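Local coordinates for protein nitrite oxidoreductase subunit C (Kuenenia stuttgartiensis, PDB 7B04) that binds a heme b and calcium and probably relays electrons within the nitrite oxidoreductase complex of an anammox bacterium, at residues W115-D120 with R131-A135; R154-K160 with A238-L244; N163-A169 with W263-R269. One frame throughout, in Å; residues are numbered along the deposited sequence.

Contact 1 (W115-D120 with R131-A135). With CA (calcium ion), chain B; HEM (protoporphyrin IX containing Fe), chain D.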
# COMPACT_ATOMS: atom_id res chain seq x y z
N TRP C 115 -0.16 52.06 16.31
CA TRP C 115 0.74 52.08 15.17
C TRP C 115 -0.07 51.75 13.93
O TRP C 115 -1.16 51.19 14.01
CB TRP C 115 1.90 51.10 15.34
CG TRP C 115 1.50 49.66 15.25
CD1 TRP C 115 1.58 48.85 14.15
CD2 TRP C 115 0.95 48.85 16.29
NE1 TRP C 115 1.12 47.60 14.45
CE2 TRP C 115 0.72 47.57 15.76
CE3 TRP C 115 0.62 49.09 17.63
CZ2 TRP C 115 0.19 46.53 16.52
CZ3 TRP C 115 0.09 48.06 18.38
CH2 TRP C 115 -0.12 46.79 17.82
N ASP C 116 0.48 52.10 12.77
CA ASP C 116 -0.20 51.91 11.50
C ASP C 116 0.26 50.62 10.84
O ASP C 116 1.45 50.38 10.68
CB ASP C 116 0.02 53.07 10.55
CG ASP C 116 -0.17 54.42 11.21
OD1 ASP C 116 -1.32 54.71 11.60
OD2 ASP C 116 0.81 55.20 11.30
N ASP C 117 -0.69 49.77 10.51
CA ASP C 117 -0.35 48.57 9.74
C ASP C 117 -1.52 48.15 8.87
O ASP C 117 -2.67 48.15 9.29
CB ASP C 117 0.24 47.44 10.62
CG ASP C 117 0.11 46.03 10.00
OD1 ASP C 117 0.84 45.78 9.01
OD2 ASP C 117 -0.50 45.16 10.73
N ALA C 118 -1.21 47.91 7.59
CA ALA C 118 -2.18 47.72 6.53
C ALA C 118 -2.82 46.34 6.51
O ALA C 118 -3.76 46.13 5.74
CB ALA C 118 -1.49 47.97 5.18
N THR C 119 -2.36 45.42 7.35
CA THR C 119 -2.82 44.04 7.30
C THR C 119 -3.26 43.59 8.68
O THR C 119 -2.59 43.87 9.68
CB THR C 119 -1.74 43.09 6.76
OG1 THR C 119 -0.66 43.02 7.68
CG2 THR C 119 -1.23 43.57 5.41
N ASP C 120 -4.39 42.88 8.73
CA ASP C 120 -4.89 42.27 9.96
C ASP C 120 -4.49 40.80 9.97
O ASP C 120 -5.18 39.94 9.43
CB ASP C 120 -6.41 42.42 10.03
CG ASP C 120 -7.09 42.19 8.68
OD1 ASP C 120 -8.12 41.48 8.64
OD2 ASP C 120 -6.59 42.70 7.65
N ARG C 131 1.53 36.17 13.40
CA ARG C 131 0.57 37.04 14.06
C ARG C 131 1.14 38.45 14.16
O ARG C 131 2.35 38.64 14.29
CB ARG C 131 0.23 36.54 15.46
CG ARG C 131 1.49 36.46 16.33
CD ARG C 131 1.15 36.29 17.80
NE ARG C 131 0.83 34.91 18.11
CZ ARG C 131 1.74 34.01 18.46
NH1 ARG C 131 3.03 34.35 18.55
NH2 ARG C 131 1.37 32.76 18.72
N ASP C 132 0.24 39.43 14.13
CA ASP C 132 0.62 40.78 14.53
C ASP C 132 0.68 40.87 16.04
O ASP C 132 -0.18 40.32 16.74
CB ASP C 132 -0.34 41.82 13.99
CG ASP C 132 -0.13 42.09 12.53
OD1 ASP C 132 -1.02 41.74 11.74
OD2 ASP C 132 0.93 42.63 12.16
N GLY C 133 1.70 41.54 16.56
CA GLY C 133 1.88 41.63 17.99
C GLY C 133 2.52 42.93 18.41
O GLY C 133 3.11 43.65 17.60
N ALA C 134 2.35 43.25 19.69
CA ALA C 134 2.98 44.40 20.31
C ALA C 134 3.38 44.03 21.73
O ALA C 134 2.76 43.17 22.36
CB ALA C 134 2.04 45.61 20.32
N ALA C 135 4.43 44.68 22.22
CA ALA C 135 4.92 44.35 23.55
C ALA C 135 5.54 45.57 24.22
O ALA C 135 6.15 46.42 23.56
CB ALA C 135 5.94 43.21 23.51
CA CA B . -0.37 43.01 9.96
CHA HEM D . 11.78 37.75 21.44
CHB HEM D . 16.05 39.77 20.25
CHC HEM D . 14.34 43.99 21.97
CHD HEM D . 10.11 41.93 23.32
C1A HEM D . 13.10 37.90 21.06
C2A HEM D . 14.03 36.83 20.78
C3A HEM D . 15.21 37.38 20.44
C4A HEM D . 15.08 38.82 20.51
CMA HEM D . 16.51 36.64 20.05
CAA HEM D . 13.67 35.33 20.84
CBA HEM D . 14.45 34.62 21.94
CGA HEM D . 13.65 34.66 23.21
O1A HEM D . 14.27 34.79 24.30
O2A HEM D . 12.40 34.57 23.13
C1B HEM D . 15.95 41.12 20.55
C2B HEM D . 16.88 42.16 20.19
C3B HEM D . 16.41 43.33 20.67
C4B HEM D . 15.15 43.06 21.34
CMB HEM D . 18.18 41.89 19.40
CAB HEM D . 17.00 44.76 20.56
CBB HEM D . 18.03 45.11 19.77
C1C HEM D . 13.04 43.81 22.42
C2C HEM D . 12.14 44.86 22.85
C3C HEM D . 10.98 44.30 23.21
C4C HEM D . 11.10 42.87 23.05
CMC HEM D . 12.47 46.37 22.87
CAC HEM D . 9.74 45.06 23.74
CBC HEM D . 9.14 44.71 24.88
C1D HEM D . 10.16 40.63 22.83
C2D HEM D . 9.05 39.70 22.72
C3D HEM D . 9.51 38.56 22.20
C4D HEM D . 10.93 38.71 21.97
CMD HEM D . 7.58 39.96 23.12
CAD HEM D . 8.65 37.31 21.91
CBD HEM D . 8.26 37.25 20.44
CGD HEM D . 7.25 36.15 20.23
O1D HEM D . 6.74 36.02 19.09
O2D HEM D . 6.95 35.41 21.20
NA HEM D . 13.78 39.09 20.89
NB HEM D . 14.92 41.70 21.25
NC HEM D . 12.37 42.60 22.55
ND HEM D . 11.30 39.99 22.36
FE HEM D . 13.29 40.72 21.89

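Contact 2 (R154-K160 with A238-L244). With HEM (protoporphyrin IX containing Fe), chain D.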
# COMPACT_ATOMS: atom_id res chain seq x y z
N ARG C 154 18.12 45.56 25.22
CA ARG C 154 17.91 44.37 24.39
C ARG C 154 17.29 43.26 25.23
O ARG C 154 17.90 42.24 25.54
CB ARG C 154 19.23 43.92 23.76
CG ARG C 154 19.86 44.95 22.83
CD ARG C 154 21.13 44.40 22.21
NE ARG C 154 21.82 45.38 21.38
CZ ARG C 154 22.96 45.15 20.75
NH1 ARG C 154 23.54 43.96 20.84
NH2 ARG C 154 23.53 46.10 20.02
N MET C 155 16.02 43.49 25.60
CA MET C 155 15.27 42.58 26.46
C MET C 155 16.00 42.30 27.78
O MET C 155 16.00 41.17 28.28
CB MET C 155 14.96 41.27 25.74
CG MET C 155 14.08 41.41 24.52
SD MET C 155 13.98 39.84 23.65
CE MET C 155 12.97 38.88 24.78
N GLY C 156 16.62 43.32 28.35
CA GLY C 156 17.36 43.14 29.58
C GLY C 156 18.77 42.62 29.34
O GLY C 156 19.31 42.66 28.23
N ASP C 157 19.37 42.12 30.42
CA ASP C 157 20.68 41.49 30.35
C ASP C 157 20.86 40.60 31.57
O ASP C 157 20.01 40.55 32.47
CB ASP C 157 21.78 42.55 30.26
CG ASP C 157 23.09 41.99 29.74
OD1 ASP C 157 23.15 40.78 29.46
OD2 ASP C 157 24.06 42.77 29.60
N ARG C 158 21.98 39.87 31.59
CA ARG C 158 22.21 38.85 32.61
C ARG C 158 22.33 39.48 33.99
O ARG C 158 22.99 40.51 34.16
CB ARG C 158 23.47 38.06 32.29
CG ARG C 158 23.51 37.48 30.89
CD ARG C 158 22.41 36.45 30.68
NE ARG C 158 22.56 35.74 29.42
CZ ARG C 158 22.04 36.15 28.26
NH1 ARG C 158 21.33 37.27 28.21
NH2 ARG C 158 22.23 35.44 27.16
N GLN C 159 21.67 38.87 34.98
CA GLN C 159 21.60 39.39 36.34
C GLN C 159 20.92 40.76 36.39
O GLN C 159 21.06 41.50 37.37
CB GLN C 159 22.97 39.45 37.02
CG GLN C 159 23.56 38.08 37.34
CD GLN C 159 24.83 37.79 36.56
OE1 GLN C 159 25.68 38.67 36.39
NE2 GLN C 159 24.96 36.56 36.09
N LYS C 160 20.20 41.10 35.33
CA LYS C 160 19.44 42.35 35.24
C LYS C 160 18.10 42.03 34.60
O LYS C 160 17.87 42.32 33.42
CB LYS C 160 20.22 43.41 34.45
CG LYS C 160 21.48 43.90 35.15
CD LYS C 160 22.20 44.97 34.34
CE LYS C 160 23.37 45.56 35.10
NZ LYS C 160 24.47 44.57 35.30
N ALA C 238 12.45 38.23 31.10
CA ALA C 238 13.65 37.97 30.32
C ALA C 238 14.85 38.60 31.01
O ALA C 238 14.75 39.65 31.65
CB ALA C 238 13.52 38.49 28.89
N GLU C 239 16.00 37.93 30.87
CA GLU C 239 17.29 38.44 31.31
C GLU C 239 18.21 38.60 30.11
O GLU C 239 19.37 38.17 30.14
CB GLU C 239 17.94 37.51 32.35
CG GLU C 239 17.43 37.68 33.78
CD GLU C 239 18.11 36.72 34.75
OE1 GLU C 239 18.72 35.74 34.27
OE2 GLU C 239 18.04 36.94 35.97
N GLY C 240 17.69 39.19 29.04
CA GLY C 240 18.38 39.28 27.78
C GLY C 240 17.60 38.59 26.68
O GLY C 240 16.62 37.87 26.92
N PHE C 241 18.03 38.85 25.45
CA PHE C 241 17.41 38.20 24.30
C PHE C 241 17.94 36.78 24.15
O PHE C 241 19.11 36.51 24.45
CB PHE C 241 17.59 39.05 23.03
CG PHE C 241 19.00 39.11 22.46
CD1 PHE C 241 19.65 37.98 21.99
CD2 PHE C 241 19.64 40.33 22.36
CE1 PHE C 241 20.93 38.07 21.46
CE2 PHE C 241 20.91 40.42 21.83
CZ PHE C 241 21.55 39.30 21.38
N GLY C 242 17.06 35.87 23.75
CA GLY C 242 17.37 34.47 23.78
C GLY C 242 17.05 33.83 25.11
O GLY C 242 17.26 32.62 25.28
N THR C 243 16.51 34.61 26.04
CA THR C 243 16.28 34.18 27.41
C THR C 243 14.83 34.39 27.82
O THR C 243 14.46 34.12 28.98
CB THR C 243 17.28 34.96 28.28
OG1 THR C 243 18.60 34.47 28.02
CG2 THR C 243 17.05 34.84 29.75
N LEU C 244 13.96 34.77 26.88
CA LEU C 244 12.59 35.11 27.22
C LEU C 244 11.90 33.90 27.84
O LEU C 244 12.00 32.78 27.32
CB LEU C 244 11.83 35.55 25.97
CG LEU C 244 10.34 35.85 26.12
CD1 LEU C 244 10.18 37.21 26.77
CD2 LEU C 244 9.72 35.79 24.75
CHA HEM D . 11.78 37.75 21.44
CHB HEM D . 16.05 39.77 20.25
CHC HEM D . 14.34 43.99 21.97
CHD HEM D . 10.11 41.93 23.32
C1A HEM D . 13.10 37.90 21.06
C2A HEM D . 14.03 36.83 20.78
C3A HEM D . 15.21 37.38 20.44
C4A HEM D . 15.08 38.82 20.51
CMA HEM D . 16.51 36.64 20.05
CAA HEM D . 13.67 35.33 20.84
CBA HEM D . 14.45 34.62 21.94
CGA HEM D . 13.65 34.66 23.21
O1A HEM D . 14.27 34.79 24.30
O2A HEM D . 12.40 34.57 23.13
C1B HEM D . 15.95 41.12 20.55
C2B HEM D . 16.88 42.16 20.19
C3B HEM D . 16.41 43.33 20.67
C4B HEM D . 15.15 43.06 21.34
CMB HEM D . 18.18 41.89 19.40
CAB HEM D . 17.00 44.76 20.56
CBB HEM D . 18.03 45.11 19.77
C1C HEM D . 13.04 43.81 22.42
C2C HEM D . 12.14 44.86 22.85
C3C HEM D . 10.98 44.30 23.21
C4C HEM D . 11.10 42.87 23.05
CMC HEM D . 12.47 46.37 22.87
CAC HEM D . 9.74 45.06 23.74
CBC HEM D . 9.14 44.71 24.88
C1D HEM D . 10.16 40.63 22.83
C2D HEM D . 9.05 39.70 22.72
C3D HEM D . 9.51 38.56 22.20
C4D HEM D . 10.93 38.71 21.97
CMD HEM D . 7.58 39.96 23.12
CAD HEM D . 8.65 37.31 21.91
CBD HEM D . 8.26 37.25 20.44
CGD HEM D . 7.25 36.15 20.23
O1D HEM D . 6.74 36.02 19.09
O2D HEM D . 6.95 35.41 21.20
NA HEM D . 13.78 39.09 20.89
NB HEM D . 14.92 41.70 21.25
NC HEM D . 12.37 42.60 22.55
ND HEM D . 11.30 39.99 22.36
FE HEM D . 13.29 40.72 21.89

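Contact 3 (N163-A169 with W263-R269). With HEM (protoporphyrin IX containing Fe), chain D.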
# COMPACT_ATOMS: atom_id res chain seq x y z
N ASN C 163 10.61 42.65 32.97
CA ASN C 163 9.24 42.18 32.82
C ASN C 163 8.75 42.53 31.42
O ASN C 163 8.99 43.63 30.92
CB ASN C 163 8.32 42.81 33.87
CG ASN C 163 7.07 41.99 34.12
OD1 ASN C 163 6.32 42.25 35.07
ND2 ASN C 163 6.82 40.99 33.29
N LEU C 164 8.05 41.58 30.79
CA LEU C 164 7.56 41.74 29.43
C LEU C 164 6.05 41.54 29.40
O LEU C 164 5.51 40.66 30.08
CB LEU C 164 8.21 40.73 28.48
CG LEU C 164 9.64 40.84 27.92
CD1 LEU C 164 9.76 42.00 26.96
CD2 LEU C 164 10.69 40.92 29.02
N TRP C 165 5.36 42.37 28.61
CA TRP C 165 3.94 42.23 28.34
C TRP C 165 3.77 42.05 26.84
O TRP C 165 3.93 43.01 26.09
CB TRP C 165 3.15 43.45 28.82
CG TRP C 165 3.23 43.74 30.27
CD1 TRP C 165 3.76 42.95 31.25
CD2 TRP C 165 2.77 44.93 30.93
NE1 TRP C 165 3.65 43.57 32.47
CE2 TRP C 165 3.05 44.79 32.30
CE3 TRP C 165 2.15 46.10 30.48
CZ2 TRP C 165 2.72 45.77 33.23
CZ3 TRP C 165 1.83 47.08 31.41
CH2 TRP C 165 2.12 46.90 32.77
N HIS C 166 3.44 40.84 26.40
CA HIS C 166 3.35 40.54 24.98
C HIS C 166 1.88 40.41 24.58
O HIS C 166 1.21 39.45 24.98
CB HIS C 166 4.11 39.26 24.63
CG HIS C 166 4.23 39.02 23.16
ND1 HIS C 166 4.64 37.82 22.63
CD2 HIS C 166 4.00 39.84 22.10
CE1 HIS C 166 4.65 37.90 21.31
NE2 HIS C 166 4.26 39.12 20.96
N TRP C 167 1.40 41.35 23.78
CA TRP C 167 0.07 41.26 23.20
C TRP C 167 0.12 40.45 21.91
O TRP C 167 1.01 40.64 21.08
CB TRP C 167 -0.51 42.65 22.92
CG TRP C 167 -1.79 42.59 22.14
CD1 TRP C 167 -3.03 42.27 22.62
CD2 TRP C 167 -1.95 42.82 20.74
NE1 TRP C 167 -3.95 42.30 21.61
CE2 TRP C 167 -3.31 42.63 20.44
CE3 TRP C 167 -1.08 43.17 19.70
CZ2 TRP C 167 -3.83 42.78 19.15
CZ3 TRP C 167 -1.59 43.32 18.43
CH2 TRP C 167 -2.95 43.13 18.16
N LYS C 168 -0.85 39.56 21.75
CA LYS C 168 -0.94 38.70 20.58
C LYS C 168 -2.31 38.86 19.93
O LYS C 168 -3.33 38.73 20.60
CB LYS C 168 -0.68 37.24 20.95
CG LYS C 168 0.71 36.98 21.49
CD LYS C 168 0.92 35.51 21.81
CE LYS C 168 2.33 35.25 22.32
NZ LYS C 168 2.55 35.86 23.66
N ALA C 169 -2.31 39.15 18.63
CA ALA C 169 -3.57 39.36 17.92
C ALA C 169 -4.37 38.07 17.83
O ALA C 169 -5.61 38.09 17.92
CB ALA C 169 -3.31 39.92 16.52
N TRP C 263 -3.74 49.73 14.12
CA TRP C 263 -3.95 48.95 15.33
C TRP C 263 -4.04 49.88 16.53
O TRP C 263 -3.29 50.86 16.63
CB TRP C 263 -2.82 47.95 15.56
CG TRP C 263 -2.99 46.64 14.85
CD1 TRP C 263 -2.31 46.22 13.74
CD2 TRP C 263 -3.90 45.59 15.20
NE1 TRP C 263 -2.74 44.97 13.38
CE2 TRP C 263 -3.71 44.55 14.25
CE3 TRP C 263 -4.84 45.41 16.21
CZ2 TRP C 263 -4.44 43.37 14.29
CZ3 TRP C 263 -5.57 44.23 16.25
CH2 TRP C 263 -5.36 43.23 15.30
N THR C 264 -4.94 49.58 17.45
CA THR C 264 -5.01 50.26 18.74
C THR C 264 -5.10 49.18 19.81
O THR C 264 -6.10 48.45 19.89
CB THR C 264 -6.20 51.22 18.83
OG1 THR C 264 -6.13 52.15 17.74
CG2 THR C 264 -6.16 51.98 20.14
N VAL C 265 -4.06 49.08 20.64
CA VAL C 265 -3.99 48.08 21.69
C VAL C 265 -3.78 48.80 23.01
O VAL C 265 -3.00 49.75 23.09
CB VAL C 265 -2.85 47.08 21.44
CG1 VAL C 265 -2.73 46.07 22.58
CG2 VAL C 265 -3.04 46.37 20.10
N VAL C 266 -4.49 48.36 24.05
CA VAL C 266 -4.28 48.87 25.39
C VAL C 266 -3.93 47.71 26.31
O VAL C 266 -4.51 46.62 26.22
CB VAL C 266 -5.49 49.67 25.93
CG1 VAL C 266 -6.03 50.61 24.87
CG2 VAL C 266 -6.58 48.77 26.45
N PHE C 267 -2.96 47.95 27.18
CA PHE C 267 -2.51 46.96 28.16
C PHE C 267 -3.12 47.30 29.51
O PHE C 267 -3.20 48.47 29.89
CB PHE C 267 -0.98 46.94 28.26
CG PHE C 267 -0.29 46.44 27.03
CD1 PHE C 267 0.06 45.11 26.90
CD2 PHE C 267 0.02 47.31 25.99
CE1 PHE C 267 0.70 44.65 25.76
CE2 PHE C 267 0.67 46.86 24.85
CZ PHE C 267 1.01 45.53 24.74
N CYS C 268 -3.54 46.27 30.24
CA CYS C 268 -4.21 46.46 31.51
C CYS C 268 -3.55 45.56 32.55
O CYS C 268 -3.41 44.35 32.34
CB CYS C 268 -5.71 46.14 31.39
SG CYS C 268 -6.65 46.30 32.92
N ARG C 269 -3.15 46.17 33.67
CA ARG C 269 -2.51 45.46 34.77
C ARG C 269 -2.73 46.27 36.04
O ARG C 269 -2.81 47.50 36.00
CB ARG C 269 -1.00 45.31 34.51
CG ARG C 269 -0.37 43.96 34.85
CD ARG C 269 -0.02 43.78 36.32
NE ARG C 269 0.72 44.89 36.91
CZ ARG C 269 2.05 44.99 36.94
NH1 ARG C 269 2.63 46.03 37.52
NH2 ARG C 269 2.80 44.05 36.39
CHA HEM D . 11.78 37.75 21.44
CHB HEM D . 16.05 39.77 20.25
CHC HEM D . 14.34 43.99 21.97
CHD HEM D . 10.11 41.93 23.32
C1A HEM D . 13.10 37.90 21.06
C2A HEM D . 14.03 36.83 20.78
C3A HEM D . 15.21 37.38 20.44
C4A HEM D . 15.08 38.82 20.51
CMA HEM D . 16.51 36.64 20.05
CAA HEM D . 13.67 35.33 20.84
CBA HEM D . 14.45 34.62 21.94
CGA HEM D . 13.65 34.66 23.21
O1A HEM D . 14.27 34.79 24.30
O2A HEM D . 12.40 34.57 23.13
C1B HEM D . 15.95 41.12 20.55
C2B HEM D . 16.88 42.16 20.19
C3B HEM D . 16.41 43.33 20.67
C4B HEM D . 15.15 43.06 21.34
CMB HEM D . 18.18 41.89 19.40
CAB HEM D . 17.00 44.76 20.56
CBB HEM D . 18.03 45.11 19.77
C1C HEM D . 13.04 43.81 22.42
C2C HEM D . 12.14 44.86 22.85
C3C HEM D . 10.98 44.30 23.21
C4C HEM D . 11.10 42.87 23.05
CMC HEM D . 12.47 46.37 22.87
CAC HEM D . 9.74 45.06 23.74
CBC HEM D . 9.14 44.71 24.88
C1D HEM D . 10.16 40.63 22.83
C2D HEM D . 9.05 39.70 22.72
C3D HEM D . 9.51 38.56 22.20
C4D HEM D . 10.93 38.71 21.97
CMD HEM D . 7.58 39.96 23.12
CAD HEM D . 8.65 37.31 21.91
CBD HEM D . 8.26 37.25 20.44
CGD HEM D . 7.25 36.15 20.23
O1D HEM D . 6.74 36.02 19.09
O2D HEM D . 6.95 35.41 21.20
NA HEM D . 13.78 39.09 20.89
NB HEM D . 14.92 41.70 21.25
NC HEM D . 12.37 42.60 22.55
ND HEM D . 11.30 39.99 22.36
FE HEM D . 13.29 40.72 21.89

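Contact 1 (W115-D120 with R131-A135)
Asp117 and Asp132 meet at a calcium ion that they grip from opposite directions. Asp117 uses one oxygen, with OD2 2.3 Å from the calcium. Asp132 uses both, OD1 2.3 Å and OD2 2.6 Å from the calcium, so its carboxylate is a bidentate ligand, which restrains its rotation. The two carboxylate planes are turned 59° against each other, and Asp117 OD2 stays 3.2 Å from Asp132 OD2. Both oxygens bind the metal, whose charge probably offsets theirs. Thr119 chelates the same ion twice, through its carbonyl O and through OG1, the latter 2.3 Å from the calcium. With chi1 at 67°, OG1 stands between the backbone N and the carbonyl carbon, which lets hydroxyl and carbonyl reach one metal. The side-chain oxygens OD1 of Asn121 and Asn295 complete a shell of seven oxygens.

Further out, Asp132 OD2 also accepts a hydrogen bond from Gly296 N, which helps fix the bidentate group. Just before Asp132, Arg131 NE makes a salt bridge to Asp170 OD2. Away from the metal, along the strands, Trp115 CH2 comes to 3.5 Å from Ala134 CB. This apolar meeting has no hydrogen bond across it. Trp115 in turn lies against the ring of Trp263, whose side chain also touches Asp117 and Asp132, so aromatic packing backs the ligand-bearing loops. On strand 133-139, Ala135 CB reaches the heme, 3.7 Å from HEM CMD.

Mixed carboxylate, amide, hydroxyl and carbonyl oxygens with one bidentate aspartate are typical of a seven-coordinate protein calcium site. Here it pins the loop leaving strand 108-116 to the start of strand 133-139 in the ethylbenzene dehydrogenase-type heme domain.

Contact 2 (R154-K160 with A238-L244)
Met155 packs against Phe241 on the face of the heme, and this is the tight half of the contact. Met155 SD binds the iron, HEM FE, at 2.1 Å, while Lys305 NZ supplies the second axial ligand. Met155 CE reaches Leu244 CB at 3.7 Å, so the thioether is walled in by the loop 238-244. Leu244 N donates a hydrogen bond to the propionate oxygen HEM O1A at 2.6 Å. The main chain of Met155 is held too: Gly240 N donates to Met155 O at 2.7 Å. Phe241 has CG between its backbone N and carbonyl carbon (chi1 71°), which sets its ring beside the porphyrin rim, CD2 3.7 Å from HEM CMB. Arg154 CB meets the edge of that ring in its plane; the guanidinium of Arg154 goes on to Glu41 and Lys35. With the Phe241 ring cut back to an alanine here, HEM CMB and the Arg154 chain from CB to CD would probably lose the packing it gives them, opening a gap at the heme rim.

The outer side is looser. Arg158, bent at chi2, gives only a weak bond from NH1 to Glu239 O, 2.9 Å, and Thr243 OG1 lies over one face of its guanidinium. Gln159 and Lys160 are exposed, whereas Glu239 packs on Pro33 of subunit A.

A thioether opposite a lysine amine suggests a heme suited to electron transfer; the sulfur ligand would probably stabilise the ferrous state.

Contact 3 (N163-A169 with W263-R269)
Two strands facing each other across the core of a beta sandwich meet here, with Trp167 and Trp165 of 163-169 against Trp263, Val265, Phe267 and Arg269. The segment axes come within 9.1 Å at an angle of 136°. No hydrogen bond crosses the gap; the faces meet mainly by apolar and aromatic packing, with one guanidinium at the end. Trp167 meets three residues of the other strand. Its CG is anti to the backbone N (chi1 171°), which sends the indole along toward Trp263. There the edge at CH2 drives into the face of the Trp263 six-membered ring in a T-shaped stack, centroids 4.9 Å apart and planes at 66°. Val265 lies over one face of Trp167: its CG2 sits on the ring normal, 3.5 Å from the centroid of the six-membered ring, a CH-pi contact. CG1 of the same valine leans on the five-membered half, so both branches are used. Phe267 fills the space between the two tryptophans, its CE1 3.7 Å from Trp167 CB and its CB 3.9 Å from Trp165 CE3. At the far end, the edge of Trp165 at CZ2 meets one face of the Arg269 guanidinium, 3.6 Å from NH2; Arg269 NH1 is bonded to Val279 O.

The reverse side of the strand serves the heme, where His166 takes HEM CMD over one ring face and Lys168 CG over the opposite one. Strand 162-168 runs between strands 133-139 and 233-238 and leads into helix 169-175, while strand 262-270 lies between 108-116 and 253-258.

From the N terminus, contact 1 comes first: 115-120 and 131-135 close a ten-residue loop at the calcium site, joining the ends of strands 108-116 and 133-139. Contacts 2 and 3 follow in series with it but cross each other, since 163-169 lies between the two halves of contact 2 and 238-244 between those of contact 3. Contact 3 touches contact 1 on both sides, by probable backbone hydrogen bonds from Trp167 N to Ala134 O and from Trp263 N to Trp115 O. Contact 2 packs on contact 3 through Leu164. All three reach the heme: contact 1 by Ala135, contact 2 by the axial-ligand loop, contact 3 by Leu164 and His166 on the other face of strand 162-168.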